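Local coordinates for protein chitinase (Paenibacillus sp. FPU-7, PDB 5GZT) that probably hydrolyses chitin and chitodextrins at random internal beta-1,4 linkages between N-acetylglucosamine units, through regions of glycosyl hydrolase family 18, at residues F620-W623 / E624-Q627; L921-E924 / K925-V928; E808-N811 / W812-F816; N1053-K1057 / D1058-K1062; V1001-A1004 / Y1005-G1009. All coordinates share one frame; numbering follows the deposited sequence.

Contact 1: residues F620-W623 / E624-Q627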
# COMPACT_ATOMS: atom_id res chain seq x y z
N PHE B 620 4.72 1.03 2.37
CA PHE B 620 4.88 -0.32 2.84
C PHE B 620 4.24 -1.28 1.85
O PHE B 620 3.04 -1.21 1.57
CB PHE B 620 4.22 -0.43 4.22
CG PHE B 620 4.77 -1.56 5.12
CD1 PHE B 620 4.94 -2.88 4.65
CD2 PHE B 620 5.00 -1.35 6.47
CE1 PHE B 620 5.43 -3.89 5.47
CE2 PHE B 620 5.48 -2.37 7.27
CZ PHE B 620 5.67 -3.65 6.77
N MET B 621 5.03 -2.21 1.31
CA MET B 621 4.50 -3.28 0.42
C MET B 621 4.58 -4.62 1.18
O MET B 621 5.53 -4.81 1.93
CB MET B 621 5.35 -3.41 -0.85
CG MET B 621 5.00 -4.61 -1.71
SD MET B 621 5.83 -6.13 -1.32
CE MET B 621 7.46 -5.90 -2.05
N TYR B 622 3.64 -5.54 0.97
CA TYR B 622 3.75 -6.87 1.57
C TYR B 622 3.20 -8.01 0.75
O TYR B 622 2.23 -7.83 0.02
CB TYR B 622 3.11 -6.84 2.95
CG TYR B 622 1.67 -6.33 3.06
CD1 TYR B 622 0.57 -7.09 2.64
CD2 TYR B 622 1.41 -5.14 3.63
CE1 TYR B 622 -0.78 -6.60 2.78
CE2 TYR B 622 0.12 -4.68 3.84
CZ TYR B 622 -0.99 -5.42 3.40
OH TYR B 622 -2.26 -4.84 3.65
N TRP B 623 3.89 -9.16 0.85
CA TRP B 623 3.54 -10.41 0.24
C TRP B 623 3.18 -11.37 1.36
O TRP B 623 4.05 -11.62 2.21
CB TRP B 623 4.76 -11.01 -0.44
CG TRP B 623 4.44 -12.34 -1.03
CD1 TRP B 623 4.58 -13.57 -0.45
CD2 TRP B 623 3.91 -12.56 -2.32
NE1 TRP B 623 4.15 -14.53 -1.30
CE2 TRP B 623 3.71 -13.95 -2.45
CE3 TRP B 623 3.57 -11.73 -3.37
CZ2 TRP B 623 3.16 -14.52 -3.60
CZ3 TRP B 623 3.01 -12.32 -4.54
CH2 TRP B 623 2.86 -13.68 -4.65
N GLU B 624 1.96 -11.91 1.44
CA GLU B 624 0.80 -11.48 0.69
C GLU B 624 -0.41 -11.54 1.63
O GLU B 624 -0.39 -12.23 2.67
CB GLU B 624 0.59 -12.28 -0.63
CG GLU B 624 0.75 -13.82 -0.61
CD GLU B 624 -0.52 -14.55 -0.20
OE1 GLU B 624 -0.51 -15.75 -0.36
OE2 GLU B 624 -1.48 -13.95 0.31
N TYR B 625 -1.42 -10.76 1.29
CA TYR B 625 -2.53 -10.41 2.22
C TYR B 625 -3.19 -11.62 2.85
O TYR B 625 -3.54 -11.54 4.03
CB TYR B 625 -3.55 -9.53 1.52
CG TYR B 625 -4.69 -9.02 2.39
CD1 TYR B 625 -4.60 -7.84 3.07
CD2 TYR B 625 -5.90 -9.75 2.50
CE1 TYR B 625 -5.60 -7.41 3.92
CE2 TYR B 625 -6.95 -9.26 3.27
CZ TYR B 625 -6.79 -8.11 3.99
OH TYR B 625 -7.79 -7.61 4.81
N SER B 626 -3.31 -12.71 2.10
CA SER B 626 -4.07 -13.88 2.61
C SER B 626 -3.38 -14.69 3.71
O SER B 626 -3.98 -15.60 4.31
CB SER B 626 -4.44 -14.82 1.45
OG SER B 626 -3.36 -15.65 0.96
N GLN B 627 -2.09 -14.41 3.96
CA GLN B 627 -1.32 -15.14 4.98
C GLN B 627 -1.44 -14.57 6.36
O GLN B 627 -0.90 -15.14 7.30
CB GLN B 627 0.16 -15.10 4.54
CG GLN B 627 0.45 -15.80 3.23
CD GLN B 627 1.86 -15.50 2.69
OE1 GLN B 627 2.48 -14.42 2.92
NE2 GLN B 627 2.36 -16.42 1.96
O HOH W 1 5.20 -17.12 0.44
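W623 and E624 are folded against each other by a cis peptide bond, which brings their CA atoms to 3.0 Å. E624 CG rests over one face of the indole, 3.5 Å from the centroid of the W623 five-membered ring and 14° off the ring normal, a CH-pi contact. Its carboxylate stands almost perpendicular to the indole and leads away from it: with CG lodged between the backbone N and the carbonyl carbon (chi1 44°), the chain bends at chi2 and carries the acid toward the 3-10 turn 625-627. There E624 OE2 accepts from S626 OG at 2.6 Å, on its syn lone pair, and from S626 N at 2.8 Å, so two bonds fix the acid. Q627 points back at the strand end with its amide plane 84° from the indole. Its OE1 takes the N-H of E624, with E624 N 3.0 Å away and above the carbonyl plane, while Q627 NE2 and W623 NE1 donate to one water in the plane of the indole; an amide suits because it both accepts and donates. Y622 and Y625 run side by side, Y622 OH lying 3.8 Å from Y625 CD1 at the ring edge; the hydroxyl of Y625 binds D297 N. A tryptophan followed by a non-proline cis peptide after the last barrel strand is familiar in family 18 chitinases, where it floors a sugar subsite, and W623 is consistent with that role. Strand 619-623 runs between strands 264-284 and 527-532, parallel to both, and Y622 packs on A635 and I638 of helix 633-642.

Contact 2: residues L921-E924 / K925-V928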
# COMPACT_ATOMS: atom_id res chain seq x y z
N LEU B 921 -30.64 9.75 41.05
CA LEU B 921 -31.74 9.97 42.05
C LEU B 921 -32.44 8.64 42.32
O LEU B 921 -32.75 8.30 43.47
CB LEU B 921 -32.72 11.01 41.56
CG LEU B 921 -33.85 11.23 42.60
CD1 LEU B 921 -33.25 11.89 43.82
CD2 LEU B 921 -34.85 12.22 42.04
N PHE B 922 -32.72 7.88 41.28
CA PHE B 922 -33.36 6.55 41.48
C PHE B 922 -32.51 5.64 42.41
O PHE B 922 -33.07 5.00 43.33
CB PHE B 922 -33.63 5.81 40.18
CG PHE B 922 -34.99 6.07 39.56
CD1 PHE B 922 -35.36 7.29 39.08
CD2 PHE B 922 -35.87 5.03 39.41
CE1 PHE B 922 -36.59 7.47 38.55
CE2 PHE B 922 -37.06 5.20 38.83
CZ PHE B 922 -37.45 6.41 38.41
N ARG B 923 -31.17 5.66 42.22
CA ARG B 923 -30.28 4.84 43.09
C ARG B 923 -30.28 5.34 44.51
O ARG B 923 -30.40 4.53 45.44
CB ARG B 923 -28.87 4.81 42.57
CG ARG B 923 -27.84 3.96 43.34
CD ARG B 923 -28.37 2.91 44.36
NE ARG B 923 -28.97 1.82 43.86
CZ ARG B 923 -29.71 0.85 44.37
NH1 ARG B 923 -30.28 0.64 45.55
NH2 ARG B 923 -29.94 -0.08 43.41
N GLU B 924 -30.27 6.66 44.70
CA GLU B 924 -30.42 7.18 46.05
C GLU B 924 -31.72 6.74 46.71
O GLU B 924 -31.73 6.24 47.83
CB GLU B 924 -30.29 8.71 46.03
CG GLU B 924 -30.52 9.35 47.37
CD GLU B 924 -30.35 10.88 47.34
OE1 GLU B 924 -31.03 11.61 46.62
OE2 GLU B 924 -29.53 11.34 48.05
N LYS B 925 -32.82 6.89 46.04
CA LYS B 925 -34.10 6.50 46.63
C LYS B 925 -34.18 5.03 46.91
O LYS B 925 -34.80 4.65 47.83
CB LYS B 925 -35.24 6.90 45.73
CG LYS B 925 -35.29 8.43 45.71
CD LYS B 925 -36.61 9.00 45.36
CE LYS B 925 -36.54 10.51 45.35
NZ LYS B 925 -36.37 11.19 46.67
N LEU B 926 -33.59 4.20 46.05
CA LEU B 926 -33.69 2.77 46.26
C LEU B 926 -32.74 2.35 47.39
O LEU B 926 -33.00 1.36 48.06
CB LEU B 926 -33.39 1.98 44.98
CG LEU B 926 -34.51 2.01 43.94
CD1 LEU B 926 -34.01 1.39 42.64
CD2 LEU B 926 -35.76 1.31 44.41
N ASP B 927 -31.62 3.05 47.56
CA ASP B 927 -30.84 2.85 48.83
C ASP B 927 -31.70 3.12 50.06
O ASP B 927 -31.61 2.41 51.06
CB ASP B 927 -29.60 3.75 48.88
CG ASP B 927 -28.54 3.35 47.80
OD1 ASP B 927 -28.69 2.30 47.16
OD2 ASP B 927 -27.60 4.12 47.64
N VAL B 928 -32.43 4.21 50.03
CA VAL B 928 -33.36 4.57 51.14
C VAL B 928 -34.35 3.44 51.35
O VAL B 928 -34.44 2.85 52.45
CB VAL B 928 -34.02 5.93 50.89
CG1 VAL B 928 -35.20 6.24 51.85
CG2 VAL B 928 -33.02 7.01 51.01
O HOH W 2 -31.49 -1.05 48.05
O HOH W 3 -33.81 11.58 47.75
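The guanidinium of R923 has L926 CB against one face, 3.4 Å from R923 NH1, with CD1 of the same leucine farther off, toward the rim. At the edge, near the plane, stands the carboxylate of D927, with R923 NH1 2.8 Å from D927 OD1 in a salt bridge; the exact place of OD1 is doubtful. A water also lies in the guanidinium plane, held weakly by NH1 and giving a 2.8 Å bond to L926 O. Bends at chi2 (16°, almost eclipsed) and chi3 swing the arginine forward along its helix, over L926 to D927, and NH2 binds Y937 O. A lysine in its place would probably leave Y937 O without its guanidinium partner and L926 without the flat group packed on its CB. All this lies on helix 911-933, on the outside of a family 18 TIM barrel, where K925 N to L921 O at 2.9 Å continues the i to i+4 ladder. K925 lays its CE 3.9 Å from L921 CD1, its aliphatic chain suiting the margin between apolar packing and solvent. Its ammonium forms a salt bridge with E872 of helix 868-884, and a water 2.8 Å from K925 NZ joins it to E924 OE1.

Contact 3: residues E808-N811 / W812-F816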
# COMPACT_ATOMS: atom_id res chain seq x y z
N GLU B 808 -52.85 2.07 30.77
CA GLU B 808 -53.11 3.47 30.86
C GLU B 808 -52.37 4.29 29.86
O GLU B 808 -52.57 5.51 29.79
CB GLU B 808 -52.78 3.97 32.24
CG GLU B 808 -53.52 3.25 33.33
CD GLU B 808 -55.00 3.67 33.37
OE1 GLU B 808 -55.38 4.64 32.68
OE2 GLU B 808 -55.76 2.98 34.03
N ASP B 809 -51.55 3.66 29.04
CA ASP B 809 -50.91 4.35 27.90
C ASP B 809 -51.87 4.22 26.70
O ASP B 809 -52.02 3.15 26.16
CB ASP B 809 -49.59 3.65 27.60
CG ASP B 809 -48.86 4.19 26.44
OD1 ASP B 809 -49.38 5.05 25.66
OD2 ASP B 809 -47.68 3.80 26.28
N ILE B 810 -52.56 5.29 26.34
CA ILE B 810 -53.61 5.23 25.32
C ILE B 810 -52.96 5.18 23.97
O ILE B 810 -53.46 4.54 23.07
CB ILE B 810 -54.59 6.41 25.49
CG1 ILE B 810 -55.15 6.38 26.89
CG2 ILE B 810 -55.74 6.36 24.48
CD1 ILE B 810 -55.87 5.11 27.32
N ASN B 811 -51.77 5.75 23.81
CA ASN B 811 -51.05 5.52 22.57
C ASN B 811 -50.89 4.00 22.27
O ASN B 811 -51.06 3.53 21.11
CB ASN B 811 -49.71 6.25 22.60
CG ASN B 811 -48.90 6.12 21.28
OD1 ASN B 811 -49.35 6.54 20.22
ND2 ASN B 811 -47.69 5.59 21.36
N TRP B 812 -50.57 3.22 23.30
CA TRP B 812 -50.33 1.83 23.12
C TRP B 812 -51.67 1.10 22.99
O TRP B 812 -51.76 0.18 22.15
CB TRP B 812 -49.52 1.26 24.29
CG TRP B 812 -49.34 -0.21 24.27
CD1 TRP B 812 -48.35 -0.90 23.60
CD2 TRP B 812 -50.08 -1.19 25.00
NE1 TRP B 812 -48.45 -2.23 23.88
CE2 TRP B 812 -49.49 -2.44 24.74
CE3 TRP B 812 -51.14 -1.13 25.89
CZ2 TRP B 812 -49.98 -3.61 25.25
CZ3 TRP B 812 -51.61 -2.30 26.43
CH2 TRP B 812 -51.05 -3.52 26.11
N VAL B 813 -52.65 1.44 23.85
CA VAL B 813 -53.93 0.75 23.87
C VAL B 813 -54.57 0.82 22.47
O VAL B 813 -55.02 -0.19 21.94
CB VAL B 813 -54.88 1.35 24.90
CG1 VAL B 813 -56.33 0.93 24.66
CG2 VAL B 813 -54.47 0.96 26.33
N ASN B 814 -54.53 2.02 21.88
CA ASN B 814 -55.08 2.28 20.54
C ASN B 814 -54.11 2.22 19.41
O ASN B 814 -54.43 2.73 18.33
CB ASN B 814 -55.79 3.65 20.51
CG ASN B 814 -57.00 3.66 21.38
OD1 ASN B 814 -57.45 2.61 21.85
ND2 ASN B 814 -57.51 4.84 21.64
N GLU B 815 -52.97 1.56 19.59
CA GLU B 815 -52.01 1.43 18.52
C GLU B 815 -52.65 0.89 17.21
O GLU B 815 -52.35 1.40 16.14
CB GLU B 815 -50.94 0.46 18.94
CG GLU B 815 -49.87 0.22 17.88
CD GLU B 815 -48.68 -0.48 18.42
OE1 GLU B 815 -48.70 -1.06 19.53
OE2 GLU B 815 -47.69 -0.42 17.70
N PHE B 816 -53.48 -0.14 17.34
CA PHE B 816 -54.18 -0.78 16.25
C PHE B 816 -55.67 -0.40 16.27
O PHE B 816 -56.33 -0.32 17.35
CB PHE B 816 -54.06 -2.32 16.34
CG PHE B 816 -52.65 -2.80 16.29
CD1 PHE B 816 -52.01 -2.94 15.07
CD2 PHE B 816 -51.94 -3.05 17.44
CE1 PHE B 816 -50.70 -3.35 15.01
CE2 PHE B 816 -50.62 -3.46 17.39
CZ PHE B 816 -49.99 -3.61 16.17
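D809 and W812 meet at the start of a short helix, 810-813, and hydrogen bonding comes first. D809 is the N-cap: the N-H of W812 is shared weakly between its OD1 and its backbone O, OD1 lying 3.2 Å from W812 N. The carboxylate reaches forward over the first turn because CG is anti to the backbone N (chi1 177°), and aspartate is short enough to do so. The main chain then takes over, with V813 N bonded to D809 O at 2.9 Å and N814 N to I810 O at 3.0 Å. E815 N follows with a bond to W812 O as the chain leaves the helix at N814.

Van der Waals contacts are modest. D809 CG lies 3.7 Å from W812 CB, and the carboxylate and indole planes are 43° apart. I810 CD1 to V813 CG2, 4.5 Å, is the apolar pair. I810 and N814 lie side by side on the exposed flank, while V813, the one buried residue here, packs its CG2 3.3 Å from D809 O.

Charges join the helix to its surroundings. D809 OD2 makes a salt bridge with R797, E815 OE1 makes one with R825, and both arginines also form cation-pi contacts with the W812 ring. The N-cap acid places negative charge beside the positive end of the helix dipole, which together with R797 probably favours its ionised form.

Contact 4: residues N1053-K1057 / D1058-K1062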
# COMPACT_ATOMS: atom_id res chain seq x y z
N ASN B 1053 -41.17 -19.25 17.47
CA ASN B 1053 -42.31 -20.15 17.25
C ASN B 1053 -42.82 -20.10 15.78
O ASN B 1053 -43.25 -21.09 15.22
CB ASN B 1053 -43.52 -19.70 18.05
CG ASN B 1053 -43.29 -19.67 19.52
OD1 ASN B 1053 -42.82 -20.64 20.16
ND2 ASN B 1053 -43.74 -18.57 20.11
N ASP B 1054 -42.90 -18.90 15.20
CA ASP B 1054 -43.21 -18.80 13.81
C ASP B 1054 -42.16 -19.56 12.98
O ASP B 1054 -42.53 -20.27 12.01
CB ASP B 1054 -43.28 -17.36 13.34
CG ASP B 1054 -44.39 -16.56 14.02
OD1 ASP B 1054 -45.31 -17.20 14.49
OD2 ASP B 1054 -44.30 -15.30 14.09
N LEU B 1055 -40.88 -19.44 13.35
CA LEU B 1055 -39.85 -20.09 12.59
C LEU B 1055 -40.12 -21.56 12.61
O LEU B 1055 -40.04 -22.22 11.53
CB LEU B 1055 -38.42 -19.79 13.07
CG LEU B 1055 -37.93 -18.36 12.98
CD1 LEU B 1055 -36.45 -18.35 13.39
CD2 LEU B 1055 -38.11 -17.83 11.57
N VAL B 1056 -40.47 -22.06 13.77
CA VAL B 1056 -40.68 -23.48 13.94
C VAL B 1056 -41.85 -23.97 13.07
O VAL B 1056 -41.68 -24.92 12.35
CB VAL B 1056 -40.89 -23.88 15.40
CG1 VAL B 1056 -41.46 -25.32 15.55
CG2 VAL B 1056 -39.57 -23.79 16.13
N LYS B 1057 -43.01 -23.35 13.14
CA LYS B 1057 -44.15 -23.92 12.40
C LYS B 1057 -44.20 -23.55 10.89
O LYS B 1057 -44.78 -24.30 10.12
CB LYS B 1057 -45.46 -23.66 13.14
CG LYS B 1057 -45.88 -22.21 13.26
CD LYS B 1057 -47.14 -22.10 14.13
CE LYS B 1057 -47.52 -20.64 14.45
NZ LYS B 1057 -47.33 -19.65 13.33
N ASP B 1058 -43.56 -22.46 10.48
CA ASP B 1058 -43.73 -21.91 9.12
C ASP B 1058 -42.46 -21.82 8.27
O ASP B 1058 -42.58 -21.42 7.12
CB ASP B 1058 -44.26 -20.46 9.17
CG ASP B 1058 -45.65 -20.32 9.79
OD1 ASP B 1058 -46.37 -21.31 9.98
OD2 ASP B 1058 -46.03 -19.16 10.09
N TYR B 1059 -41.26 -22.05 8.81
CA TYR B 1059 -40.01 -21.77 8.03
C TYR B 1059 -39.07 -22.95 7.98
O TYR B 1059 -38.63 -23.40 6.90
CB TYR B 1059 -39.24 -20.59 8.63
CG TYR B 1059 -39.84 -19.26 8.37
CD1 TYR B 1059 -40.97 -18.84 9.05
CD2 TYR B 1059 -39.26 -18.41 7.45
CE1 TYR B 1059 -41.52 -17.59 8.79
CE2 TYR B 1059 -39.82 -17.17 7.17
CZ TYR B 1059 -40.93 -16.77 7.86
OH TYR B 1059 -41.43 -15.53 7.57
N PHE B 1060 -38.77 -23.48 9.15
CA PHE B 1060 -37.92 -24.65 9.23
C PHE B 1060 -38.49 -25.81 8.38
O PHE B 1060 -39.66 -26.24 8.56
CB PHE B 1060 -37.69 -25.10 10.69
CG PHE B 1060 -36.91 -24.09 11.58
CD1 PHE B 1060 -36.04 -23.09 11.03
CD2 PHE B 1060 -37.05 -24.15 12.98
CE1 PHE B 1060 -35.36 -22.20 11.88
CE2 PHE B 1060 -36.37 -23.27 13.81
CZ PHE B 1060 -35.53 -22.30 13.26
N ASP B 1061 -37.64 -26.29 7.46
CA ASP B 1061 -37.96 -27.41 6.53
C ASP B 1061 -39.19 -27.13 5.66
O ASP B 1061 -40.00 -28.01 5.42
CB ASP B 1061 -38.17 -28.70 7.30
CG ASP B 1061 -37.06 -28.99 8.26
OD1 ASP B 1061 -35.89 -28.92 7.84
OD2 ASP B 1061 -37.36 -29.29 9.43
N LYS B 1062 -39.33 -25.88 5.24
CA LYS B 1062 -40.39 -25.44 4.36
C LYS B 1062 -39.70 -24.73 3.25
O LYS B 1062 -40.09 -23.63 2.88
CB LYS B 1062 -41.34 -24.47 5.04
CG LYS B 1062 -42.71 -25.01 5.27
CD LYS B 1062 -42.75 -26.04 6.38
CE LYS B 1062 -44.12 -25.88 7.03
NZ LYS B 1062 -44.25 -26.85 8.15
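L1055 can be traced over two aromatic rings. Its CB sits above one face of F1060, 4.1 Å from the ring centroid and 21° off the normal, a CH-pi contact. CG lies anti to the carbonyl carbon (chi1 -64°), and past it the branches part: L1055 CD1 stays with the same ring, 4.1 Å from F1060 CZ, whereas CD2 lies over a face of Y1059, 4.2 Å from that ring's centroid. A branched leucine suits, each methyl serving a different ring. V1056 adds its CG2, 4.0 Å from F1060 CE2. The backbone is held too: L1055 O is gripped from opposite faces of its plane by Y1059 N and F1060 N, each at 3.0 Å. On the exposed flank K1057 NZ lies between two acids, in long salt bridges, 3.5 Å to D1058 OD2 and 3.4 Å to D1054 OD1, the latter also a weak hydrogen bond; the ammonium probably eases the repulsion between the carboxylates. The chain leaves helix 1052-1058 through a type II beta turn from Y1059 to K1062 and heads for strand 1065-1069 of a small antiparallel sheet inserted in sequence between the last two barrel strands, consistent with the alpha+beta insertion domain of many family 18 chitinases.

Contact 5: residues V1001-A1004 / Y1005-G1009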
# COMPACT_ATOMS: atom_id res chain seq x y z
N VAL B 1001 -20.10 -4.37 20.03
CA VAL B 1001 -20.90 -3.45 20.90
C VAL B 1001 -20.43 -3.42 22.35
O VAL B 1001 -20.15 -2.37 22.97
CB VAL B 1001 -22.39 -3.84 20.84
CG1 VAL B 1001 -23.20 -2.99 21.79
CG2 VAL B 1001 -22.90 -3.62 19.47
N LEU B 1002 -20.24 -4.62 22.88
CA LEU B 1002 -19.81 -4.74 24.29
C LEU B 1002 -18.38 -4.32 24.49
O LEU B 1002 -18.03 -3.73 25.56
CB LEU B 1002 -20.11 -6.11 24.77
CG LEU B 1002 -21.58 -6.45 24.75
CD1 LEU B 1002 -21.77 -7.94 24.96
CD2 LEU B 1002 -22.32 -5.68 25.81
N THR B 1003 -17.53 -4.44 23.43
CA THR B 1003 -16.24 -3.78 23.50
C THR B 1003 -16.34 -2.28 23.56
O THR B 1003 -15.61 -1.64 24.36
CB THR B 1003 -15.34 -4.23 22.31
OG1 THR B 1003 -15.16 -5.63 22.43
CG2 THR B 1003 -13.99 -3.57 22.30
N ALA B 1004 -17.17 -1.67 22.71
CA ALA B 1004 -17.33 -0.26 22.72
C ALA B 1004 -17.88 0.21 24.04
O ALA B 1004 -17.48 1.23 24.52
CB ALA B 1004 -18.26 0.19 21.63
N TYR B 1005 -18.78 -0.52 24.66
CA TYR B 1005 -19.21 -0.10 26.04
C TYR B 1005 -18.03 -0.09 27.03
O TYR B 1005 -17.82 0.84 27.89
CB TYR B 1005 -20.32 -1.02 26.58
CG TYR B 1005 -21.72 -0.63 26.21
CD1 TYR B 1005 -22.15 -0.62 24.88
CD2 TYR B 1005 -22.66 -0.33 27.19
CE1 TYR B 1005 -23.46 -0.25 24.53
CE2 TYR B 1005 -23.97 0.03 26.85
CZ TYR B 1005 -24.37 0.08 25.56
OH TYR B 1005 -25.69 0.39 25.32
N ARG B 1006 -17.20 -1.11 26.90
CA ARG B 1006 -16.03 -1.21 27.76
C ARG B 1006 -15.03 -0.13 27.49
O ARG B 1006 -14.42 0.37 28.47
CB ARG B 1006 -15.38 -2.62 27.73
CG ARG B 1006 -16.17 -3.63 28.60
CD ARG B 1006 -15.75 -5.10 28.34
NE ARG B 1006 -16.21 -5.53 27.04
CZ ARG B 1006 -15.95 -6.74 26.53
NH1 ARG B 1006 -15.28 -7.67 27.24
NH2 ARG B 1006 -16.40 -7.05 25.32
N LYS B 1007 -14.87 0.25 26.22
CA LYS B 1007 -13.95 1.35 25.91
C LYS B 1007 -14.44 2.72 26.41
O LYS B 1007 -13.63 3.58 26.66
CB LYS B 1007 -13.64 1.50 24.43
CG LYS B 1007 -12.99 0.29 23.74
CD LYS B 1007 -11.64 -0.09 24.28
CE LYS B 1007 -10.99 -1.10 23.32
NZ LYS B 1007 -9.91 -1.86 24.04
N GLN B 1008 -15.74 2.84 26.69
CA GLN B 1008 -16.26 4.00 27.39
C GLN B 1008 -16.05 3.98 28.88
O GLN B 1008 -16.34 4.95 29.52
CB GLN B 1008 -17.78 4.16 27.15
CG GLN B 1008 -18.25 4.39 25.77
CD GLN B 1008 -17.82 5.77 25.29
OE1 GLN B 1008 -18.29 6.80 25.76
NE2 GLN B 1008 -16.89 5.78 24.37
N GLY B 1009 -15.59 2.86 29.43
CA GLY B 1009 -15.23 2.67 30.82
C GLY B 1009 -16.21 1.79 31.60
O GLY B 1009 -16.01 1.55 32.78
O HOH W 4 -16.46 3.21 22.90
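L1002 O is gripped twice by R1006, from opposite faces of its carbonyl plane. R1006 N bonds to it at 3.1 Å as part of the helix, and R1006 NE adds a nearly straight bond of 3.0 Å from well above the plane, L1002 O lying in the guanidinium plane. A bend at chi3 (-70°) folds the arginine back to bring NE there, leaving NH1 for Q1106 and NH2 for the hydroxyl of Y1102. A methionine here would probably strip Q1106 and Y1102 of their donors and leave L1002 O with the helical bond alone. Y1005 lies alongside V1001, one turn earlier, CE1 to V1001 CG1 3.9 Å, a ring and a methyl of the beta-branched valine sharing the buried flank; its OH binds A944 O and S943 OG. On the outer flank T1003 CG2 meets K1007 CE at 4.0 Å. A water spans A1004 O and Q1008 NE2, and G1009, at positive phi, closes the helix in a Schellman motif, a shape glycine takes without strain. Helix 998-1007 joins barrel strands 964-967 and 1015-1020 in the chain and packs on both, with L1002 on V967 and I1017, while A1004 and Y1005 lean on I950 of helix 947-952.

Along the chain the order is contact 1, then 3, 2, 5 and 4. All five are local contacts in series, so none nests in or crosses another. Contact 1 turns the chain out of the last strand of the first family 18 region; the immunoglobulin-like region follows, and the other four belong to the second family 18 region. Contact 3 spans a short helix from its N-cap to its end, contact 2 lies within a long outer one, and contacts 5 and 4 close helix ends. None touches another: contacts 3 and 4 come within about 13 Å between nearest atoms. At contact 5, G1009 O binds R735, linking this barrel to the immunoglobulin-like region.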